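Local structure of malate dehydrogenase (Plasmodium falciparum, 6Y91) at residues N248-C253 against T271-N276; I115-P120 against C140-I145; T2-I7 against G26-Y31; G259-S264 against V282-T287. The protein probably catalyses the reversible, NAD-dependent oxidation of malate to oxaloacetate, as a member of the lactate/malate dehydrogenase superfamily. All coordinates share one frame; numbering follows the deposited sequence.

From the N terminus, contact 3 comes first: 2-7 pairs with 26-31 once the chain has passed through helix 11-22, closing the first beta-alpha-beta unit of the nucleotide-binding domain. Contact 2 closes another such unit at the 139-141 edge of the same parallel sheet, where 115-120 and 140-145 hold the nicotinamide end of NAD. Both are complete before the C-terminal domain contacts begin. Contact 1 pairs neighbouring antiparallel strands 249-258 and 270-275, and contact 4 joins the loop after 249-258 to the one leading into helix 288-311. The two cross, their segments alternating along the chain; they meet at Thr271, and both reach the second subunit. Contact 1 also packs on contact 2, joining sheet to cofactor domain.

Contact 1. Residues N248-C253 against T271-N276; sequences NNLFTC and TAKINN
Phe251 and Ile274 pack on one face of an antiparallel sheet in the C-terminal domain, where strand 249-258 runs beside strand 270-275. Along Ile274, CB lies 3.9 Å from Phe251 CE2, CG1 is 3.7 Å from Phe251 CD2, and the terminal CD1 reaches the same CD2 at 3.5 Å. An extended chain (chi2 179°) carries CD1 past the ring, the two side chains crossing nearly at right angles; Met239 and Tyr243 of helix 230-244 also touch Ile274. On this face Cys253 SG rests on Ala272 CB, while Leu250 CD1 meets Lys273 CG on the other. Phe251 and Ala272 form a hydrogen-bonded pair, with Phe251 N donating to Ala272 O (2.9 Å) and Ala272 N to Phe251 O (2.8 Å). Beyond the regular pairing the link passes to side chains. His280 NE2 and Lys277 N engage Asn275 OD1, fixing the rotation of the amide, and Asn275 ND2 donates an almost straight 2.6 Å bond to Asn248 OD1.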
loop_
_atom_site.group_PDB
_atom_site.type_symbol
_atom_site.label_atom_id
_atom_site.label_comp_id
_atom_site.label_asym_id
_atom_site.label_seq_id
_atom_site.Cartn_x
_atom_site.Cartn_y
_atom_site.Cartn_z
ATOM N N ASN A 248 -17.746 2.951 9.174
ATOM C CA ASN A 248 -19.166 3.081 8.837
ATOM C C ASN A 248 -19.461 2.630 7.408
ATOM O O ASN A 248 -20.374 3.148 6.762
ATOM C CB ASN A 248 -19.678 4.509 9.064
ATOM C CG ASN A 248 -20.316 4.689 10.430
ATOM O OD1 ASN A 248 -20.868 3.749 10.997
ATOM N ND2 ASN A 248 -20.240 5.901 10.963
ATOM N N ASN A 249 -18.690 1.670 6.902
ATOM C CA ASN A 249 -18.916 1.152 5.560
ATOM C C ASN A 249 -20.182 0.302 5.521
ATOM O O ASN A 249 -20.557 -0.344 6.503
ATOM C CB ASN A 249 -17.718 0.321 5.100
ATOM C CG ASN A 249 -16.776 1.090 4.196
ATOM O OD1 ASN A 249 -17.163 1.555 3.124
ATOM N ND2 ASN A 249 -15.526 1.226 4.626
ATOM N N LEU A 250 -20.839 0.301 4.363
ATOM C CA LEU A 250 -22.131 -0.354 4.186
ATOM C C LEU A 250 -21.908 -1.688 3.476
ATOM O O LEU A 250 -21.536 -1.717 2.299
ATOM C CB LEU A 250 -23.079 0.548 3.396
ATOM C CG LEU A 250 -24.593 0.436 3.603
ATOM C CD1 LEU A 250 -24.982 0.724 5.046
ATOM C CD2 LEU A 250 -25.321 1.380 2.656
ATOM N N PHE A 251 -22.148 -2.787 4.186
ATOM C CA PHE A 251 -21.997 -4.137 3.657
ATOM C C PHE A 251 -23.311 -4.894 3.769
ATOM O O PHE A 251 -24.251 -4.464 4.439
ATOM C CB PHE A 251 -20.939 -4.959 4.410
ATOM C CG PHE A 251 -19.668 -4.236 4.711
ATOM C CD1 PHE A 251 -18.628 -4.228 3.799
ATOM C CD2 PHE A 251 -19.485 -3.624 5.937
ATOM C CE1 PHE A 251 -17.439 -3.591 4.089
ATOM C CE2 PHE A 251 -18.302 -2.984 6.235
ATOM C CZ PHE A 251 -17.276 -2.971 5.309
ATOM N N THR A 252 -23.364 -6.040 3.096
ATOM C CA THR A 252 -24.299 -7.097 3.454
ATOM C C THR A 252 -23.560 -8.162 4.252
ATOM O O THR A 252 -22.535 -8.690 3.803
ATOM C CB THR A 252 -24.970 -7.718 2.229
ATOM O OG1 THR A 252 -23.989 -8.057 1.243
ATOM C CG2 THR A 252 -25.986 -6.748 1.643
ATOM N N CYS A 253 -24.086 -8.464 5.431
ATOM C CA CYS A 253 -23.470 -9.372 6.384
ATOM C C CYS A 253 -24.593 -10.104 7.098
ATOM O O CYS A 253 -25.756 -9.703 7.034
ATOM C CB CYS A 253 -22.597 -8.607 7.390
ATOM S SG CYS A 253 -23.568 -7.651 8.572
ATOM N N THR A 271 -28.436 -5.838 4.996
ATOM C CA THR A 271 -27.631 -4.628 4.880
ATOM C C THR A 271 -27.279 -4.089 6.262
ATOM O O THR A 271 -28.125 -4.048 7.160
ATOM C CB THR A 271 -28.384 -3.560 4.083
ATOM O OG1 THR A 271 -29.739 -3.479 4.545
ATOM C CG2 THR A 271 -28.379 -3.898 2.595
ATOM N N ALA A 272 -26.025 -3.667 6.429
ATOM C CA ALA A 272 -25.572 -3.198 7.731
ATOM C C ALA A 272 -24.402 -2.232 7.595
ATOM O O ALA A 272 -23.624 -2.296 6.638
ATOM C CB ALA A 272 -25.174 -4.372 8.635
ATOM N N LYS A 273 -24.296 -1.331 8.574
ATOM C CA LYS A 273 -23.094 -0.535 8.799
ATOM C C LYS A 273 -22.233 -1.207 9.860
ATOM O O LYS A 273 -22.745 -1.691 10.874
ATOM C CB LYS A 273 -23.443 0.865 9.298
ATOM C CG LYS A 273 -23.835 1.897 8.274
ATOM C CD LYS A 273 -24.375 3.110 9.017
ATOM C CE LYS A 273 -25.281 3.944 8.150
ATOM N NZ LYS A 273 -26.241 4.775 8.934
ATOM N N ILE A 274 -20.921 -1.231 9.633
ATOM C CA ILE A 274 -19.962 -1.680 10.636
ATOM C C ILE A 274 -19.150 -0.481 11.109
ATOM O O ILE A 274 -18.684 0.324 10.295
ATOM C CB ILE A 274 -19.048 -2.795 10.095
ATOM C CG1 ILE A 274 -19.885 -3.996 9.646
ATOM C CG2 ILE A 274 -18.050 -3.224 11.157
ATOM C CD1 ILE A 274 -19.062 -5.134 9.086
ATOM N N ASN A 275 -18.956 -0.381 12.421
ATOM C CA ASN A 275 -18.171 0.700 13.007
ATOM C C ASN A 275 -17.731 0.282 14.405
ATOM O O ASN A 275 -17.978 -0.846 14.842
ATOM C CB ASN A 275 -18.954 2.019 13.029
ATOM C CG ASN A 275 -20.261 1.924 13.804
ATOM O OD1 ASN A 275 -20.348 1.265 14.841
ATOM N ND2 ASN A 275 -21.285 2.603 13.303
ATOM N N ASN A 276 -17.049 1.208 15.090
ATOM C CA ASN A 276 -16.659 1.110 16.497
ATOM C C ASN A 276 -17.573 0.228 17.335
ATOM O O ASN A 276 -17.104 -0.666 18.045
ATOM C CB ASN A 276 -16.629 2.502 17.133
ATOM C CG ASN A 276 -15.256 3.128 17.112
ATOM O OD1 ASN A 276 -14.288 2.517 16.660
ATOM N ND2 ASN A 276 -15.161 4.357 17.607
#

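Contact 2. Residues I115-P120 against C140-I145; sequences ICVSNP and CGMAGI. With NAD (nicotinamide-adenine-dinucleotide), chain E.
Val117 and Met142 meet beside the carboxamide of NAD, with Val117 CG1 4.2 Å from Met142 CE. The carboxamide nitrogen N7N donates to both main chains: to Met142 O at 2.6 Å, and more weakly to Val117 O at 3.3 Å. These bonds reach it from the two segments and hold the amide between them. Met142 CG is anti to its backbone N (chi1 -178°), but the chain then bends at both following torsions, which swings CE back to 3.7 Å from C7N of the carboxamide. Val117 CG1 leans on the ribose, 3.3 Å from its ring oxygen O4D, and Asn119 N donates to the ribose hydroxyl O3D. Behind this first shell lies the last pair of strands of the Rossmann-type parallel sheet, 113-116 and 139-141, linked by the beta-alpha-beta crossover through helix 121-132. Cys116 N donates to Cys140 O (2.8 Å), and Met142 N to Cys116 O (3.2 Å); the second bond sets the peptide that immediately precedes the NAD-binding carbonyl of Met142. Ile115 CG1 touches Cys140 SG on one face of the sheet. Farther out, Ser118 OG is bonded to Ala77 O, a cis peptide joins Asn119 to Pro120 ahead of helix 121-132, and helix 230-244 covers Val117 and Met142 through Ile236 and Ala235.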
loop_
_atom_site.group_PDB
_atom_site.type_symbol
_atom_site.label_atom_id
_atom_site.label_comp_id
_atom_site.label_asym_id
_atom_site.label_seq_id
_atom_site.Cartn_x
_atom_site.Cartn_y
_atom_site.Cartn_z
ATOM N N ILE A 115 -16.543 -12.134 14.044
ATOM C CA ILE A 115 -16.864 -12.416 12.648
ATOM C C ILE A 115 -16.814 -13.931 12.466
ATOM O O ILE A 115 -15.728 -14.513 12.373
ATOM C CB ILE A 115 -15.898 -11.709 11.687
ATOM C CG1 ILE A 115 -15.899 -10.192 11.909
ATOM C CG2 ILE A 115 -16.226 -12.053 10.234
ATOM C CD1 ILE A 115 -14.848 -9.474 11.074
ATOM N N CYS A 116 -17.984 -14.570 12.395
ATOM C CA CYS A 116 -18.060 -16.011 12.175
ATOM C C CYS A 116 -18.024 -16.324 10.684
ATOM O O CYS A 116 -18.607 -15.594 9.874
ATOM C CB CYS A 116 -19.334 -16.577 12.812
ATOM S SG CYS A 116 -19.561 -16.129 14.543
ATOM N N VAL A 117 -17.341 -17.416 10.325
ATOM C CA VAL A 117 -17.132 -17.781 8.924
ATOM C C VAL A 117 -17.585 -19.214 8.677
ATOM O O VAL A 117 -18.066 -19.548 7.585
ATOM C CB VAL A 117 -15.652 -17.592 8.511
ATOM C CG1 VAL A 117 -15.452 -17.804 7.002
ATOM C CG2 VAL A 117 -15.153 -16.208 8.925
ATOM N N SER A 118 -17.431 -20.061 9.695
ATOM C CA SER A 118 -17.727 -21.489 9.567
ATOM C C SER A 118 -19.146 -21.713 9.053
ATOM O O SER A 118 -20.071 -21.002 9.427
ATOM C CB SER A 118 -17.541 -22.194 10.914
ATOM O OG SER A 118 -16.389 -21.717 11.592
ATOM N N ASN A 119 -19.302 -22.619 8.240
ATOM C CA ASN A 119 -20.643 -22.738 7.666
ATOM C C ASN A 119 -21.364 -23.975 8.244
ATOM O O ASN A 119 -20.728 -24.877 8.819
ATOM C CB ASN A 119 -20.622 -22.785 6.108
ATOM C CG ASN A 119 -21.173 -21.583 5.461
ATOM O OD1 ASN A 119 -22.300 -21.131 5.711
ATOM N ND2 ASN A 119 -20.341 -21.021 4.678
ATOM N N PRO A 120 -22.703 -24.118 8.048
ATOM C CA PRO A 120 -23.521 -23.120 7.341
ATOM C C PRO A 120 -23.579 -21.759 8.107
ATOM O O PRO A 120 -23.860 -21.689 9.309
ATOM C CB PRO A 120 -24.910 -23.735 7.310
ATOM C CG PRO A 120 -24.940 -24.793 8.330
ATOM C CD PRO A 120 -23.520 -25.269 8.517
ATOM N N CYS A 140 -21.399 -11.062 14.033
ATOM C CA CYS A 140 -21.773 -11.069 12.627
ATOM C C CYS A 140 -21.112 -12.256 11.943
ATOM O O CYS A 140 -20.163 -12.850 12.460
ATOM C CB CYS A 140 -21.399 -9.756 11.929
ATOM S SG CYS A 140 -19.636 -9.432 11.789
ATOM N N GLY A 141 -21.646 -12.600 10.776
ATOM C CA GLY A 141 -20.987 -13.513 9.865
ATOM C C GLY A 141 -20.717 -12.833 8.537
ATOM O O GLY A 141 -21.419 -11.898 8.147
ATOM N N MET A 142 -19.679 -13.302 7.851
ATOM C CA MET A 142 -19.344 -12.812 6.519
ATOM C C MET A 142 -19.972 -13.723 5.473
ATOM O O MET A 142 -19.670 -14.920 5.420
ATOM C CB MET A 142 -17.829 -12.746 6.331
ATOM C CG MET A 142 -17.378 -12.208 4.973
ATOM S SD MET A 142 -17.395 -13.405 3.616
ATOM C CE MET A 142 -16.546 -14.792 4.358
ATOM N N ALA A 143 -20.847 -13.155 4.645
ATOM C CA ALA A 143 -21.326 -13.848 3.457
ATOM C C ALA A 143 -21.564 -12.876 2.310
ATOM O O ALA A 143 -20.992 -13.032 1.225
ATOM C CB ALA A 143 -22.609 -14.611 3.766
ATOM N N GLY A 144 -22.432 -11.888 2.555
ATOM C CA GLY A 144 -22.911 -11.028 1.482
ATOM C C GLY A 144 -21.808 -10.433 0.630
ATOM O O GLY A 144 -21.956 -10.303 -0.588
ATOM N N ILE A 145 -20.682 -10.071 1.253
ATOM C CA ILE A 145 -19.623 -9.400 0.506
ATOM C C ILE A 145 -19.019 -10.345 -0.518
ATOM O O ILE A 145 -18.572 -9.913 -1.589
ATOM C CB ILE A 145 -18.547 -8.856 1.464
ATOM C CG1 ILE A 145 -19.169 -7.959 2.528
ATOM C CG2 ILE A 145 -17.480 -8.086 0.696
ATOM C CD1 ILE A 145 -18.201 -7.600 3.620
HETATM P PA NAD E . -9.962 -25.520 6.964
HETATM O O1A NAD E . -8.957 -25.509 5.917
HETATM O O2A NAD E . -10.238 -26.932 7.111
HETATM O O5B NAD E . -9.416 -24.862 8.348
HETATM C C5B NAD E . -10.257 -24.997 9.471
HETATM C C4B NAD E . -9.460 -25.263 10.677
HETATM O O4B NAD E . -10.372 -25.413 11.847
HETATM C C3B NAD E . -8.710 -26.552 10.517
HETATM O O3B NAD E . -7.267 -26.272 10.542
HETATM C C2B NAD E . -9.081 -27.399 11.630
HETATM O O2B NAD E . -7.889 -28.044 12.175
HETATM C C1B NAD E . -9.649 -26.456 12.636
HETATM N N9A NAD E . -10.488 -27.044 13.631
HETATM C C8A NAD E . -11.152 -28.189 13.527
HETATM N N7A NAD E . -11.742 -28.394 14.512
HETATM C C5A NAD E . -11.568 -27.414 15.435
HETATM C C6A NAD E . -12.047 -27.159 16.795
HETATM N N6A NAD E . -12.940 -28.092 17.470
HETATM N N1A NAD E . -11.613 -25.945 17.479
HETATM C C2A NAD E . -10.779 -25.143 16.773
HETATM N N3A NAD E . -10.371 -25.368 15.604
HETATM C C4A NAD E . -10.662 -26.319 14.963
HETATM O O3 NAD E . -11.311 -24.690 6.536
HETATM P PN NAD E . -11.337 -23.234 5.728
HETATM O O1N NAD E . -10.454 -22.232 6.342
HETATM O O2N NAD E . -10.833 -23.330 4.360
HETATM O O5D NAD E . -12.902 -22.680 5.815
HETATM C C5D NAD E . -13.357 -22.275 7.101
HETATM C C4D NAD E . -14.823 -22.211 7.202
HETATM O O4D NAD E . -15.397 -21.093 6.385
HETATM C C3D NAD E . -15.327 -23.508 6.588
HETATM O O3D NAD E . -16.538 -23.982 7.201
HETATM C C2D NAD E . -15.634 -23.134 5.236
HETATM O O2D NAD E . -16.348 -24.237 4.686
HETATM C C1D NAD E . -16.371 -21.799 5.458
HETATM N N1N NAD E . -16.641 -21.086 4.412
HETATM C C2N NAD E . -17.487 -19.980 4.625
HETATM C C3N NAD E . -17.814 -18.962 3.458
HETATM C C7N NAD E . -18.732 -17.748 3.758
HETATM O O7N NAD E . -19.159 -17.053 2.891
HETATM N N7N NAD E . -19.072 -17.465 5.162
HETATM C C4N NAD E . -17.264 -19.178 2.215
HETATM C C5N NAD E . -16.290 -20.180 2.074
HETATM C C6N NAD E . -15.909 -21.119 3.268
#

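Contact 3. Residues T2-I7 against G26-Y31; sequences TKIALI and GDLILY
Leu6 and Leu30 both turn CG opposite their own carbonyl carbon (chi1 -49° and -81°), and this lays the two side chains alongside each other, pointing the same way, with Leu6 CD1 3.6 Å from Leu30 CD2. They belong to the opening beta-alpha-beta unit of the Rossmann fold, in which helix 11-22 connects parallel strands 3-7 and 27-31. Five main-chain hydrogen bonds join the strands; among them Ile4 N donates to Asp27 O at 2.7 Å, while Ile4 O receives Ile29 N at 3.0 Å. On the face of Leu6, Ile4 CB also touches Leu28 CD2 (3.9 Å), and helix 11-22 covers Ile4, Leu6 and Leu28 through Cys20, Val16 and Leu21, while Leu30 packs on Pro38 and Leu45 of helix 37-52. The other face carries Lys3, whose chain kinks at chi3 (-25°) and whose CD, CE and NZ all pass Ile29 CD1, NZ nearest at 3.3 Å; NZ is hydrogen-bonded to the carbonyl of Lys68. At the carboxyl ends of the strands, close to the glycine-rich turn, Tyr31 also touches NAD, and its ring edge is met near the plane by Ile7 CG2, 3.8 Å from Tyr31 CD2.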
loop_
_atom_site.group_PDB
_atom_site.type_symbol
_atom_site.label_atom_id
_atom_site.label_comp_id
_atom_site.label_asym_id
_atom_site.label_seq_id
_atom_site.Cartn_x
_atom_site.Cartn_y
_atom_site.Cartn_z
ATOM N N THR A 2 -3.790 -3.516 19.487
ATOM C CA THR A 2 -4.866 -4.221 18.822
ATOM C C THR A 2 -4.486 -5.673 18.607
ATOM O O THR A 2 -3.507 -5.960 17.913
ATOM C CB THR A 2 -5.222 -3.558 17.487
ATOM O OG1 THR A 2 -5.739 -2.227 17.669
ATOM C CG2 THR A 2 -6.293 -4.413 16.741
ATOM N N LYS A 3 -5.302 -6.578 19.147
ATOM C CA LYS A 3 -5.141 -8.024 18.986
ATOM C C LYS A 3 -6.212 -8.611 18.076
ATOM O O LYS A 3 -7.404 -8.454 18.342
ATOM C CB LYS A 3 -5.233 -8.778 20.319
ATOM C CG LYS A 3 -4.113 -8.598 21.317
ATOM C CD LYS A 3 -3.959 -9.870 22.176
ATOM C CE LYS A 3 -5.273 -10.681 22.244
ATOM N NZ LYS A 3 -5.332 -11.843 23.214
ATOM N N ILE A 4 -5.792 -9.305 17.024
ATOM C CA ILE A 4 -6.709 -9.983 16.118
ATOM C C ILE A 4 -6.532 -11.480 16.333
ATOM O O ILE A 4 -5.492 -12.050 15.980
ATOM C CB ILE A 4 -6.473 -9.587 14.660
ATOM C CG1 ILE A 4 -6.721 -8.088 14.493
ATOM C CG2 ILE A 4 -7.396 -10.373 13.756
ATOM C CD1 ILE A 4 -6.167 -7.509 13.220
ATOM N N ALA A 5 -7.549 -12.118 16.909
ATOM C CA ALA A 5 -7.492 -13.532 17.263
ATOM C C ALA A 5 -8.220 -14.346 16.199
ATOM O O ALA A 5 -9.422 -14.158 15.980
ATOM C CB ALA A 5 -8.106 -13.768 18.641
ATOM N N LEU A 6 -7.488 -15.245 15.545
ATOM C CA LEU A 6 -8.024 -16.107 14.497
ATOM C C LEU A 6 -8.302 -17.489 15.083
ATOM O O LEU A 6 -7.370 -18.260 15.337
ATOM C CB LEU A 6 -7.046 -16.185 13.327
ATOM C CG LEU A 6 -6.525 -14.828 12.845
ATOM C CD1 LEU A 6 -5.371 -15.002 11.876
ATOM C CD2 LEU A 6 -7.643 -14.022 12.204
ATOM N N ILE A 7 -9.581 -17.802 15.288
ATOM C CA ILE A 7 -9.991 -19.066 15.909
ATOM C C ILE A 7 -10.206 -20.065 14.776
ATOM O O ILE A 7 -11.285 -20.161 14.189
ATOM C CB ILE A 7 -11.227 -18.897 16.787
ATOM C CG1 ILE A 7 -10.913 -17.947 17.941
ATOM C CG2 ILE A 7 -11.698 -20.245 17.322
ATOM C CD1 ILE A 7 -12.054 -17.766 18.899
ATOM N N GLY A 26 -3.283 -5.245 13.229
ATOM C CA GLY A 26 -2.999 -5.534 14.625
ATOM C C GLY A 26 -2.078 -6.725 14.768
ATOM O O GLY A 26 -1.628 -7.320 13.782
ATOM N N ASP A 27 -1.793 -7.056 16.027
ATOM C CA ASP A 27 -1.100 -8.294 16.356
ATOM C C ASP A 27 -2.026 -9.489 16.153
ATOM O O ASP A 27 -3.251 -9.378 16.247
ATOM C CB ASP A 27 -0.591 -8.258 17.799
ATOM C CG ASP A 27 0.479 -7.192 18.023
ATOM O OD1 ASP A 27 1.198 -6.838 17.061
ATOM O OD2 ASP A 27 0.601 -6.710 19.170
ATOM N N LEU A 28 -1.429 -10.644 15.861
ATOM C CA LEU A 28 -2.167 -11.857 15.539
ATOM C C LEU A 28 -1.980 -12.942 16.591
ATOM O O LEU A 28 -0.868 -13.165 17.078
ATOM C CB LEU A 28 -1.731 -12.414 14.186
ATOM C CG LEU A 28 -1.937 -11.525 12.971
ATOM C CD1 LEU A 28 -1.444 -12.274 11.753
ATOM C CD2 LEU A 28 -3.404 -11.150 12.836
ATOM N N ILE A 29 -3.075 -13.608 16.944
ATOM C CA ILE A 29 -3.034 -14.905 17.610
ATOM C C ILE A 29 -3.694 -15.933 16.699
ATOM O O ILE A 29 -4.888 -15.828 16.389
ATOM C CB ILE A 29 -3.694 -14.879 18.995
ATOM C CG1 ILE A 29 -2.776 -14.160 19.985
ATOM C CG2 ILE A 29 -3.948 -16.302 19.471
ATOM C CD1 ILE A 29 -3.481 -13.264 20.930
ATOM N N LEU A 30 -2.914 -16.912 16.256
ATOM C CA LEU A 30 -3.411 -18.012 15.438
ATOM C C LEU A 30 -3.711 -19.193 16.354
ATOM O O LEU A 30 -2.791 -19.820 16.890
ATOM C CB LEU A 30 -2.392 -18.388 14.366
ATOM C CG LEU A 30 -2.435 -17.477 13.142
ATOM C CD1 LEU A 30 -1.058 -17.350 12.521
ATOM C CD2 LEU A 30 -3.434 -18.012 12.130
ATOM N N TYR A 31 -4.994 -19.471 16.565
ATOM C CA TYR A 31 -5.423 -20.580 17.402
ATOM C C TYR A 31 -5.977 -21.707 16.538
ATOM O O TYR A 31 -6.683 -21.462 15.555
ATOM C CB TYR A 31 -6.484 -20.137 18.412
ATOM C CG TYR A 31 -7.177 -21.295 19.096
ATOM C CD1 TYR A 31 -6.534 -22.029 20.085
ATOM C CD2 TYR A 31 -8.467 -21.663 18.742
ATOM C CE1 TYR A 31 -7.161 -23.093 20.708
ATOM C CE2 TYR A 31 -9.102 -22.725 19.357
ATOM C CZ TYR A 31 -8.445 -23.436 20.340
ATOM O OH TYR A 31 -9.072 -24.493 20.957
#

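Contact 4. Residues G259-S264 against V282-T287; sequences GHYNCS and VEFPLT
Tyr261 stands in a type I' turn, His260 to Cys263, that faces Glu283; Tyr261 and Asn262 adopt left-handed backbone conformations, with phi 50° and 64°, and Cys263 N closes the turn on His260 O. It lies within the loop between strands 249-258 and 266-268 of the antiparallel sheet; against it packs the irregular segment leading from strand 278-281 into helix 288-311. The extended side chain of Glu283 runs past Tyr261 in the reverse direction and lays CG over the centre of one ring face, 4.0 Å from the centroid and 9° from the normal, a CH-pi contact. Its carboxylate, turned well away from the ring plane, receives Tyr261 N at OE2 (2.8 Å) on the anti side. The other oxygen, OE1, forms a salt bridge with Lys198 of the second subunit, and one carboxylate thus ties the turn to the subunit interface. Leu286 crosses the ring at about a right angle, CD2 lying 3.7 Å from Tyr261 CE1, and Tyr294 of helix 288-311 packs against the tyrosine edge-to-face. The phenol oxygen is also bonded to Thr271 OG1, and receives a nearly straight hydrogen bond from Phe284 N, 2.9 Å from Tyr261 OH.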
loop_
_atom_site.group_PDB
_atom_site.type_symbol
_atom_site.label_atom_id
_atom_site.label_comp_id
_atom_site.label_asym_id
_atom_site.label_seq_id
_atom_site.Cartn_x
_atom_site.Cartn_y
_atom_site.Cartn_z
ATOM N N GLY A 259 -37.174 -6.735 13.878
ATOM C CA GLY A 259 -38.229 -5.941 13.289
ATOM C C GLY A 259 -37.903 -5.469 11.885
ATOM O O GLY A 259 -38.819 -5.290 11.070
ATOM N N HIS A 260 -36.618 -5.300 11.577
ATOM C CA HIS A 260 -36.209 -4.961 10.220
ATOM C C HIS A 260 -36.603 -6.067 9.246
ATOM O O HIS A 260 -36.467 -7.255 9.546
ATOM C CB HIS A 260 -34.698 -4.726 10.165
ATOM C CG HIS A 260 -34.179 -3.874 11.279
ATOM N ND1 HIS A 260 -33.806 -4.392 12.501
ATOM C CD2 HIS A 260 -33.983 -2.537 11.361
ATOM C CE1 HIS A 260 -33.398 -3.410 13.286
ATOM N NE2 HIS A 260 -33.495 -2.275 12.617
ATOM N N TYR A 261 -37.080 -5.661 8.066
ATOM C CA TYR A 261 -37.493 -6.584 7.004
ATOM C C TYR A 261 -38.445 -7.663 7.522
ATOM O O TYR A 261 -38.367 -8.829 7.126
ATOM C CB TYR A 261 -36.279 -7.230 6.334
ATOM C CG TYR A 261 -35.323 -6.254 5.679
ATOM C CD1 TYR A 261 -35.667 -5.596 4.507
ATOM C CD2 TYR A 261 -34.068 -6.008 6.224
ATOM C CE1 TYR A 261 -34.796 -4.710 3.901
ATOM C CE2 TYR A 261 -33.191 -5.123 5.627
ATOM C CZ TYR A 261 -33.559 -4.477 4.465
ATOM O OH TYR A 261 -32.689 -3.597 3.865
ATOM N N ASN A 262 -39.345 -7.278 8.431
ATOM C CA ASN A 262 -40.390 -8.170 8.931
ATOM C C ASN A 262 -39.803 -9.361 9.679
ATOM O O ASN A 262 -40.436 -10.412 9.789
ATOM C CB ASN A 262 -41.315 -8.639 7.803
ATOM C CG ASN A 262 -42.118 -7.501 7.208
ATOM O OD1 ASN A 262 -42.367 -6.496 7.871
ATOM N ND2 ASN A 262 -42.522 -7.649 5.950
ATOM N N CYS A 263 -38.589 -9.200 10.191
ATOM C CA CYS A 263 -37.816 -10.271 10.804
ATOM C C CYS A 263 -37.481 -9.887 12.238
ATOM O O CYS A 263 -37.161 -8.733 12.524
ATOM C CB CYS A 263 -36.525 -10.524 10.003
ATOM S SG CYS A 263 -35.423 -11.799 10.655
ATOM N N SER A 264 -37.570 -10.856 13.144
ATOM C CA SER A 264 -37.235 -10.607 14.536
ATOM C C SER A 264 -36.451 -11.769 15.126
ATOM O O SER A 264 -36.737 -12.938 14.844
ATOM C CB SER A 264 -38.517 -10.416 15.361
ATOM O OG SER A 264 -39.354 -11.547 15.228
ATOM N N VAL A 282 -29.589 -1.996 8.616
ATOM C CA VAL A 282 -30.274 -0.899 7.942
ATOM C C VAL A 282 -31.395 -1.496 7.100
ATOM O O VAL A 282 -31.166 -2.444 6.341
ATOM C CB VAL A 282 -29.314 -0.069 7.068
ATOM C CG1 VAL A 282 -30.019 1.163 6.522
ATOM C CG2 VAL A 282 -28.078 0.332 7.864
ATOM N N GLU A 283 -32.598 -0.940 7.225
ATOM C CA GLU A 283 -33.762 -1.399 6.473
ATOM C C GLU A 283 -34.017 -0.457 5.303
ATOM O O GLU A 283 -34.308 0.721 5.509
ATOM C CB GLU A 283 -35.000 -1.481 7.365
ATOM C CG GLU A 283 -36.205 -2.107 6.675
ATOM C CD GLU A 283 -37.483 -1.971 7.480
ATOM O OE1 GLU A 283 -38.133 -0.908 7.395
ATOM O OE2 GLU A 283 -37.838 -2.930 8.197
ATOM N N PHE A 284 -33.881 -0.974 4.072
ATOM C CA PHE A 284 -34.222 -0.190 2.894
ATOM C C PHE A 284 -35.627 -0.527 2.399
ATOM O O PHE A 284 -36.126 -1.633 2.634
ATOM C CB PHE A 284 -33.204 -0.435 1.778
ATOM C CG PHE A 284 -31.889 0.241 2.016
ATOM C CD1 PHE A 284 -31.834 1.607 2.249
ATOM C CD2 PHE A 284 -30.714 -0.486 2.034
ATOM C CE1 PHE A 284 -30.627 2.235 2.479
ATOM C CE2 PHE A 284 -29.503 0.136 2.265
ATOM C CZ PHE A 284 -29.460 1.499 2.488
ATOM N N PRO A 285 -36.303 0.405 1.703
ATOM C CA PRO A 285 -37.664 0.115 1.234
ATOM C C PRO A 285 -37.674 -0.872 0.081
ATOM O O PRO A 285 -37.245 -0.551 -1.032
ATOM C CB PRO A 285 -38.198 1.487 0.792
ATOM C CG PRO A 285 -37.151 2.490 1.155
ATOM C CD PRO A 285 -35.864 1.759 1.326
ATOM N N LEU A 286 -38.177 -2.074 0.338
ATOM C CA LEU A 286 -38.278 -3.101 -0.682
ATOM C C LEU A 286 -39.682 -3.098 -1.273
ATOM O O LEU A 286 -40.651 -2.713 -0.614
ATOM C CB LEU A 286 -37.972 -4.482 -0.097
ATOM C CG LEU A 286 -36.538 -5.021 -0.067
ATOM C CD1 LEU A 286 -35.526 -3.923 0.227
ATOM C CD2 LEU A 286 -36.426 -6.141 0.956
ATOM N N THR A 287 -39.783 -3.534 -2.528
ATOM C CA THR A 287 -41.074 -3.872 -3.110
ATOM C C THR A 287 -41.651 -5.100 -2.408
ATOM O O THR A 287 -41.084 -5.630 -1.444
ATOM C CB THR A 287 -40.954 -4.103 -4.615
ATOM O OG1 THR A 287 -40.208 -5.302 -4.860
ATOM C CG2 THR A 287 -40.267 -2.922 -5.294
#